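Long-range contacts in galactose mutarotase related enzyme (Lactobacillus casei, PDB 3Q1N), which is a galactose mutarotase-like protein that probably binds carbohydrate and may, like related aldose 1-epimerases, interconvert sugar anomers: residues Ala139-Leu150 / Lys248-Gly259; Ser168-Pro179 / Gly205-Ile215. One frame throughout, in Å; residues are numbered along the deposited sequence.

Interaction 1: residues Ala139-Leu150 / Lys248-Gly259. With EDO (1,2-ethanediol), chain J; EDO (1,2-ethanediol), chain I; EDO (1,2-ethanediol), chain N.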
# COMPACT_ATOMS: atom_id res chain seq x y z
N ALA A 139 -11.74 1.43 2.51
CA ALA A 139 -10.32 1.58 2.81
C ALA A 139 -9.54 1.70 1.51
O ALA A 139 -9.96 1.20 0.47
CB ALA A 139 -9.78 0.36 3.65
N LEU A 140 -8.39 2.37 1.57
CA LEU A 140 -7.52 2.50 0.39
C LEU A 140 -6.09 2.34 0.83
O LEU A 140 -5.64 2.98 1.78
CB LEU A 140 -7.71 3.88 -0.28
CG LEU A 140 -6.89 4.10 -1.57
CD1 LEU A 140 -5.46 4.49 -1.34
CD2 LEU A 140 -6.93 2.87 -2.43
N GLY A 141 -5.36 1.46 0.15
CA GLY A 141 -3.92 1.30 0.43
C GLY A 141 -3.13 1.11 -0.86
O GLY A 141 -3.69 0.88 -1.95
N PHE A 142 -1.82 1.24 -0.73
CA PHE A 142 -0.86 1.06 -1.84
C PHE A 142 0.23 0.10 -1.29
O PHE A 142 0.70 0.28 -0.16
CB PHE A 142 -0.32 2.45 -2.20
CG PHE A 142 0.81 2.47 -3.21
CD1 PHE A 142 0.81 1.72 -4.37
CD2 PHE A 142 1.85 3.33 -3.00
CE1 PHE A 142 1.85 1.80 -5.26
CE2 PHE A 142 2.88 3.43 -3.87
CZ PHE A 142 2.89 2.67 -5.00
N HIS A 143 0.61 -0.91 -2.06
CA HIS A 143 1.39 -2.08 -1.63
C HIS A 143 2.70 -2.29 -2.43
O HIS A 143 2.95 -3.36 -2.94
CB HIS A 143 0.42 -3.29 -1.81
CG HIS A 143 0.79 -4.56 -1.08
ND1 HIS A 143 1.93 -5.29 -1.35
CD2 HIS A 143 0.10 -5.29 -0.16
CE1 HIS A 143 1.95 -6.39 -0.62
NE2 HIS A 143 0.84 -6.43 0.10
N PRO A 144 3.59 -1.27 -2.49
CA PRO A 144 4.81 -1.43 -3.31
C PRO A 144 5.84 -2.30 -2.62
O PRO A 144 6.09 -2.11 -1.44
CB PRO A 144 5.33 -0.00 -3.43
CG PRO A 144 4.80 0.70 -2.24
CD PRO A 144 3.43 0.13 -2.08
N ALA A 145 6.46 -3.18 -3.37
CA ALA A 145 7.59 -3.98 -2.89
C ALA A 145 8.85 -3.38 -3.53
O ALA A 145 8.91 -3.16 -4.73
CB ALA A 145 7.44 -5.40 -3.33
N PHE A 146 9.82 -3.09 -2.68
CA PHE A 146 11.07 -2.46 -3.07
C PHE A 146 12.22 -3.44 -3.01
O PHE A 146 12.39 -4.18 -2.03
CB PHE A 146 11.39 -1.31 -2.13
CG PHE A 146 10.39 -0.19 -2.23
CD1 PHE A 146 10.36 0.62 -3.36
CD2 PHE A 146 9.43 -0.01 -1.25
CE1 PHE A 146 9.44 1.65 -3.49
CE2 PHE A 146 8.49 1.01 -1.38
CZ PHE A 146 8.48 1.83 -2.48
N ASN A 147 13.02 -3.43 -4.06
CA ASN A 147 14.24 -4.28 -4.07
C ASN A 147 15.19 -3.86 -2.93
O ASN A 147 15.33 -2.66 -2.65
CB ASN A 147 14.94 -4.16 -5.40
CG ASN A 147 14.11 -4.72 -6.53
OD1 ASN A 147 13.70 -5.87 -6.46
ND2 ASN A 147 13.80 -3.89 -7.53
N VAL A 148 15.79 -4.88 -2.29
CA VAL A 148 16.82 -4.69 -1.25
C VAL A 148 17.97 -5.68 -1.42
O VAL A 148 17.78 -6.75 -1.97
CB VAL A 148 16.25 -4.82 0.20
CG1 VAL A 148 15.17 -3.73 0.44
CG2 VAL A 148 15.68 -6.22 0.46
N GLY A 149 19.15 -5.28 -0.97
CA GLY A 149 20.29 -6.15 -0.96
C GLY A 149 20.25 -7.16 0.17
O GLY A 149 19.76 -6.89 1.27
N LEU A 150 20.79 -8.34 -0.12
CA LEU A 150 20.90 -9.40 0.84
C LEU A 150 22.36 -9.77 1.17
O LEU A 150 23.28 -9.61 0.36
CB LEU A 150 20.19 -10.62 0.29
CG LEU A 150 18.71 -10.54 -0.07
CD1 LEU A 150 18.26 -11.95 -0.45
CD2 LEU A 150 17.90 -9.93 1.07
N LYS A 248 13.45 -16.10 1.74
CA LYS A 248 14.55 -15.14 1.65
C LYS A 248 14.35 -14.23 0.41
O LYS A 248 15.20 -14.19 -0.49
CB LYS A 248 15.89 -15.91 1.57
CG LYS A 248 16.08 -17.02 2.63
CD LYS A 248 17.27 -16.79 3.57
CE LYS A 248 17.87 -18.13 4.10
NZ LYS A 248 19.22 -18.57 3.52
N ALA A 249 13.24 -13.49 0.37
CA ALA A 249 12.96 -12.63 -0.76
C ALA A 249 13.90 -11.43 -0.73
O ALA A 249 14.14 -10.88 0.34
CB ALA A 249 11.52 -12.16 -0.74
N PRO A 250 14.42 -11.03 -1.89
CA PRO A 250 15.30 -9.85 -2.00
C PRO A 250 14.48 -8.57 -2.17
O PRO A 250 14.79 -7.72 -3.01
CB PRO A 250 16.11 -10.16 -3.27
CG PRO A 250 15.11 -10.91 -4.12
CD PRO A 250 14.31 -11.75 -3.18
N PHE A 251 13.40 -8.47 -1.40
CA PHE A 251 12.56 -7.24 -1.36
C PHE A 251 11.89 -7.05 -0.02
O PHE A 251 11.72 -7.98 0.74
CB PHE A 251 11.54 -7.21 -2.52
CG PHE A 251 10.32 -8.12 -2.34
CD1 PHE A 251 9.24 -7.78 -1.51
CD2 PHE A 251 10.24 -9.31 -3.05
CE1 PHE A 251 8.11 -8.61 -1.39
CE2 PHE A 251 9.10 -10.14 -2.94
CZ PHE A 251 8.07 -9.80 -2.11
N ILE A 252 11.53 -5.80 0.26
CA ILE A 252 10.72 -5.42 1.41
C ILE A 252 9.68 -4.46 0.90
O ILE A 252 10.02 -3.53 0.14
CB ILE A 252 11.57 -4.77 2.52
CG1 ILE A 252 12.61 -5.75 3.05
CG2 ILE A 252 10.63 -4.29 3.70
CD1 ILE A 252 13.66 -5.09 3.96
N ALA A 253 8.40 -4.76 1.21
CA ALA A 253 7.31 -3.86 0.92
C ALA A 253 7.08 -2.88 2.06
O ALA A 253 7.14 -3.24 3.24
CB ALA A 253 6.00 -4.66 0.60
N VAL A 254 6.78 -1.63 1.69
CA VAL A 254 6.53 -0.55 2.65
C VAL A 254 5.29 0.12 2.12
O VAL A 254 5.32 0.75 1.06
CB VAL A 254 7.73 0.42 2.80
CG1 VAL A 254 7.42 1.42 3.95
CG2 VAL A 254 9.05 -0.37 3.07
N GLU A 255 4.16 -0.08 2.83
CA GLU A 255 2.84 0.02 2.26
C GLU A 255 1.97 1.06 2.96
O GLU A 255 1.54 0.86 4.10
CB GLU A 255 2.16 -1.35 2.34
CG GLU A 255 3.03 -2.56 1.87
CD GLU A 255 2.40 -3.89 2.23
OE1 GLU A 255 1.30 -3.89 2.84
OE2 GLU A 255 2.99 -4.95 1.92
N PRO A 256 1.73 2.20 2.29
CA PRO A 256 0.86 3.19 2.91
C PRO A 256 -0.59 2.67 3.00
O PRO A 256 -1.13 2.26 1.97
CB PRO A 256 0.99 4.40 1.98
CG PRO A 256 2.32 4.24 1.28
CD PRO A 256 2.41 2.74 1.09
N PHE A 257 -1.18 2.75 4.19
CA PHE A 257 -2.54 2.24 4.47
C PHE A 257 -3.45 3.37 4.97
O PHE A 257 -3.18 3.99 6.02
CB PHE A 257 -2.56 1.17 5.57
CG PHE A 257 -2.21 -0.27 5.15
CD1 PHE A 257 -1.67 -0.61 3.93
CD2 PHE A 257 -2.40 -1.28 6.07
CE1 PHE A 257 -1.35 -1.94 3.62
CE2 PHE A 257 -2.09 -2.58 5.76
CZ PHE A 257 -1.57 -2.92 4.57
N ASP A 258 -4.54 3.61 4.24
CA ASP A 258 -5.70 4.37 4.77
C ASP A 258 -6.83 3.38 5.07
O ASP A 258 -7.86 3.39 4.44
CB ASP A 258 -6.13 5.45 3.77
CG ASP A 258 -7.21 6.38 4.34
OD1 ASP A 258 -7.32 6.49 5.59
OD2 ASP A 258 -7.92 7.01 3.51
N GLY A 259 -6.58 2.53 6.07
CA GLY A 259 -7.46 1.45 6.45
C GLY A 259 -6.61 0.34 7.04
O GLY A 259 -5.40 0.49 7.22
C1 EDO J . 1.09 -7.17 3.54
O1 EDO J . 0.01 -6.23 3.35
C2 EDO J . 0.76 -8.56 3.06
O2 EDO J . 0.43 -8.58 1.65
C1 EDO I . 14.81 0.66 -2.80
O1 EDO I . 15.98 0.87 -3.59
C2 EDO I . 15.15 0.69 -1.32
O2 EDO I . 16.07 -0.37 -1.01
C1 EDO N . -7.66 9.11 7.93
O1 EDO N . -8.44 7.90 7.82
C2 EDO N . -8.40 10.25 7.24
O2 EDO N . -8.12 10.21 5.85
O HOH W 1 15.60 -7.80 -5.77
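The carboxylate of Glu255 stacks, tilted by 29°, against one face of the His143 imidazole, with OE2 3.1 Å from CE1 and offset toward the rim. His143 CG stands anti to the backbone N (chi1 -163°), which swings the ring back over the glutamate. An ethanediol, probably from the crystallisation liquor, bridges the pair: its O2 accepts from His143 NE2 (167°) and its O1 donates to Glu255 OE1. With an alanine in place of His143, Glu255 would lose the ring stacked on it and is likely to turn more freely. Strand 251-258 runs antiparallel to 140-142, their axes 4.7 Å apart, in a sheet of the beta-sandwich fold of the galactose mutarotase family; Trp42 and Trp242 also meet the His143 ring, consistent with a sugar-binding pocket. Pro256 N has no hydrogen for Phe142 O, so the ladder skips a rung before Val254 N bonds Pro144 O at 3.2 Å. Small residues make the hollows. At Gly141 the missing side chain accommodates Phe257 CD1. Ala145 CB fits against Phe251 CD1 at 3.5 Å, while the Ala145 and Ala253 CA atoms come within 3.8 Å. Val148 crosses Ile252 at about a right angle, and Leu150 CD1 covers Pro250 CB.

Interaction 2: residues Ser168-Pro179 / Gly205-Ile215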
# COMPACT_ATOMS: atom_id res chain seq x y z
N SER A 168 5.67 9.34 20.19
CA SER A 168 5.62 8.30 21.22
C SER A 168 6.32 7.07 20.64
O SER A 168 6.59 7.05 19.44
CB SER A 168 4.16 8.01 21.64
OG SER A 168 3.41 7.36 20.63
N PRO A 169 6.63 6.05 21.47
CA PRO A 169 7.34 4.91 20.93
C PRO A 169 6.60 4.27 19.77
O PRO A 169 5.39 4.32 19.71
CB PRO A 169 7.40 3.96 22.10
CG PRO A 169 7.44 4.88 23.31
CD PRO A 169 6.52 6.00 22.94
N LEU A 170 7.37 3.67 18.85
CA LEU A 170 6.79 2.98 17.70
C LEU A 170 5.91 1.83 18.17
O LEU A 170 6.34 1.06 19.03
CB LEU A 170 7.90 2.37 16.84
CG LEU A 170 8.48 3.19 15.69
CD1 LEU A 170 9.73 2.44 15.11
CD2 LEU A 170 7.44 3.49 14.62
N GLN A 171 4.70 1.72 17.60
CA GLN A 171 3.76 0.66 17.94
C GLN A 171 3.24 0.01 16.67
O GLN A 171 3.19 0.66 15.60
CB GLN A 171 2.61 1.21 18.81
CG GLN A 171 3.04 1.76 20.20
CD GLN A 171 3.35 0.66 21.20
OE1 GLN A 171 2.44 0.03 21.75
NE2 GLN A 171 4.64 0.42 21.46
N ARG A 172 2.88 -1.28 16.77
CA ARG A 172 2.23 -1.99 15.68
C ARG A 172 0.89 -2.56 16.13
O ARG A 172 0.67 -2.82 17.33
CB ARG A 172 3.08 -3.15 15.18
CG ARG A 172 3.15 -4.28 16.15
CD ARG A 172 4.10 -5.31 15.76
NE ARG A 172 3.64 -6.10 14.62
CZ ARG A 172 4.19 -7.27 14.28
NH1 ARG A 172 5.18 -7.77 15.01
NH2 ARG A 172 3.74 -7.94 13.23
N PHE A 173 0.01 -2.74 15.17
CA PHE A 173 -1.22 -3.47 15.41
C PHE A 173 -0.92 -4.95 15.63
O PHE A 173 -0.23 -5.57 14.83
CB PHE A 173 -2.21 -3.31 14.27
CG PHE A 173 -2.82 -1.97 14.22
CD1 PHE A 173 -3.93 -1.69 15.03
CD2 PHE A 173 -2.29 -0.96 13.47
CE1 PHE A 173 -4.53 -0.45 15.02
CE2 PHE A 173 -2.86 0.30 13.49
CZ PHE A 173 -3.99 0.54 14.26
N GLY A 174 -1.39 -5.51 16.71
CA GLY A 174 -1.22 -6.93 16.92
C GLY A 174 -1.88 -7.78 15.83
O GLY A 174 -2.96 -7.46 15.36
N ILE A 175 -1.20 -8.86 15.46
CA ILE A 175 -1.65 -9.78 14.40
C ILE A 175 -2.05 -11.15 14.98
O ILE A 175 -1.36 -11.70 15.86
CB ILE A 175 -0.53 -10.00 13.36
CG1 ILE A 175 -0.10 -8.65 12.78
CG2 ILE A 175 -1.00 -11.00 12.28
CD1 ILE A 175 -1.19 -7.81 12.15
N GLY A 176 -3.16 -11.69 14.49
CA GLY A 176 -3.58 -13.04 14.84
C GLY A 176 -5.00 -13.33 14.37
O GLY A 176 -5.92 -12.53 14.64
N PRO A 177 -5.20 -14.41 13.59
CA PRO A 177 -4.25 -15.22 12.85
C PRO A 177 -3.74 -14.45 11.65
O PRO A 177 -4.51 -13.73 11.03
CB PRO A 177 -5.11 -16.37 12.32
CG PRO A 177 -6.41 -15.78 12.15
CD PRO A 177 -6.57 -14.68 13.15
N VAL A 178 -2.46 -14.57 11.34
CA VAL A 178 -1.90 -13.83 10.23
C VAL A 178 -2.73 -14.13 8.96
O VAL A 178 -3.11 -15.29 8.73
CB VAL A 178 -0.37 -14.13 10.05
CG1 VAL A 178 -0.12 -15.62 9.76
CG2 VAL A 178 0.23 -13.24 8.99
N PRO A 179 -3.05 -13.08 8.16
CA PRO A 179 -2.73 -11.65 8.24
C PRO A 179 -3.84 -10.75 8.85
O PRO A 179 -3.90 -9.57 8.58
CB PRO A 179 -2.52 -11.29 6.76
CG PRO A 179 -3.60 -12.15 6.06
CD PRO A 179 -3.83 -13.37 6.94
N GLY A 205 6.87 -13.25 11.29
CA GLY A 205 5.58 -13.36 11.97
C GLY A 205 4.43 -12.63 11.29
O GLY A 205 3.33 -12.53 11.85
N GLY A 206 4.68 -12.10 10.10
CA GLY A 206 3.65 -11.43 9.35
C GLY A 206 3.84 -9.95 9.25
O GLY A 206 4.78 -9.37 9.82
N LEU A 207 2.93 -9.34 8.51
CA LEU A 207 2.94 -7.91 8.28
C LEU A 207 3.04 -7.08 9.60
O LEU A 207 2.45 -7.44 10.62
CB LEU A 207 1.68 -7.52 7.50
CG LEU A 207 0.31 -7.53 8.18
CD1 LEU A 207 -0.71 -6.95 7.21
CD2 LEU A 207 -0.13 -8.93 8.68
N VAL A 208 3.86 -6.02 9.56
CA VAL A 208 4.05 -5.09 10.67
C VAL A 208 3.37 -3.76 10.33
O VAL A 208 3.84 -2.99 9.50
CB VAL A 208 5.57 -4.86 10.94
CG1 VAL A 208 5.79 -3.82 12.09
CG2 VAL A 208 6.27 -6.21 11.30
N ILE A 209 2.22 -3.53 10.93
CA ILE A 209 1.42 -2.34 10.65
C ILE A 209 1.69 -1.26 11.69
O ILE A 209 1.21 -1.35 12.81
CB ILE A 209 -0.10 -2.64 10.64
CG1 ILE A 209 -0.42 -3.86 9.80
CG2 ILE A 209 -0.86 -1.39 10.15
CD1 ILE A 209 -1.89 -4.35 9.95
N LEU A 210 2.47 -0.24 11.34
CA LEU A 210 2.78 0.84 12.28
C LEU A 210 1.56 1.69 12.56
O LEU A 210 0.86 2.16 11.63
CB LEU A 210 3.90 1.76 11.73
CG LEU A 210 5.21 1.06 11.37
CD1 LEU A 210 6.21 2.12 10.87
CD2 LEU A 210 5.81 0.32 12.54
N ALA A 211 1.30 1.88 13.84
CA ALA A 211 0.12 2.57 14.33
C ALA A 211 0.31 4.07 14.51
O ALA A 211 -0.68 4.78 14.76
CB ALA A 211 -0.32 1.95 15.64
N ASN A 212 1.55 4.56 14.39
CA ASN A 212 1.86 5.95 14.71
C ASN A 212 1.50 6.88 13.56
O ASN A 212 2.29 7.09 12.63
CB ASN A 212 3.35 6.10 15.13
CG ASN A 212 3.76 5.14 16.21
OD1 ASN A 212 3.90 3.96 15.95
ND2 ASN A 212 4.04 5.65 17.42
N SER A 213 0.30 7.47 13.61
CA SER A 213 -0.22 8.21 12.45
C SER A 213 0.44 9.54 12.19
O SER A 213 0.25 10.12 11.11
CB SER A 213 -1.73 8.40 12.59
OG SER A 213 -2.35 7.15 12.70
N GLU A 214 1.20 10.05 13.15
CA GLU A 214 1.87 11.31 12.99
C GLU A 214 3.07 11.29 12.03
O GLU A 214 3.61 12.35 11.69
CB GLU A 214 2.36 11.80 14.34
CG GLU A 214 3.53 10.99 14.98
CD GLU A 214 3.06 9.89 15.93
OE1 GLU A 214 1.94 9.31 15.74
OE2 GLU A 214 3.84 9.57 16.86
N ILE A 215 3.52 10.09 11.65
CA ILE A 215 4.68 9.98 10.75
C ILE A 215 4.46 10.68 9.42
O ILE A 215 3.42 10.52 8.77
CB ILE A 215 5.07 8.49 10.50
CG1 ILE A 215 5.50 7.85 11.83
CG2 ILE A 215 6.21 8.39 9.41
CD1 ILE A 215 5.61 6.29 11.78
O HOH W 2 1.44 -5.52 12.82
O HOH W 3 5.90 -9.98 12.14
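With chi1 at -52°, Asn212 places its CG anti to the carbonyl carbon and presents its amide to the backbone of 169-171. There OD1 takes Gln171 N at 2.9 Å, in the carbonyl plane and on a lone pair, while ND2 gives a hydrogen bond of 3.0 Å to Pro169 O. Arg172 has CG between its backbone N and carbonyl carbon (chi1 71°), and a bend at chi3 carries the guanidinium across Val208. The methyl CG2 of Val208 sits over one guanidinium face, 3.6 Å from NH2. The same NH2 donates to Leu207 O, which lies somewhat out of the guanidinium plane. The N-to-C directions of strands 171-175 and 208-210 lie 134° apart, and they meet through a single bridge, Arg172 with Leu210, flanked by the bonds Ala211 N to Gln171 O and Phe173 N to Ile209 O; this joins the two-strand sheet of 171-175 and 184-187 to an end strand of the sheet that also holds 238-242 and 251-258. Where the strands diverge, a water takes Arg172 NE and Ile209 N as donors and itself donates to Phe173 O and Leu207 O. Apolar groups add to this: Phe173 CD2 touches Ile209 CG2 at 3.6 Å, and its CE2 meets Ala211 CB. Ile175 CD1 reaches Leu207 CD2 at 3.8 Å.

In the fold
From the N terminus the chain passes through strands 2-6 to 121-130 before strand 136-147, the first half of interaction 1. It then crosses into strand 160-164 of the nine-strand sheet and enters 168-179. Interaction 2 closes a short loop, with 25 residues between its segments that include strand 184-187 and helix 200-203. Strands 217-221, 229-232 and 238-242 follow before 248-259 closes the longer loop of 97 residues, so the shorter loop lies wholly within the longer and they do not cross. Strand 238-242 pairs with both 208-210 and 251-258, linking the contacts, whose centres are about 14 Å apart, through one antiparallel sheet.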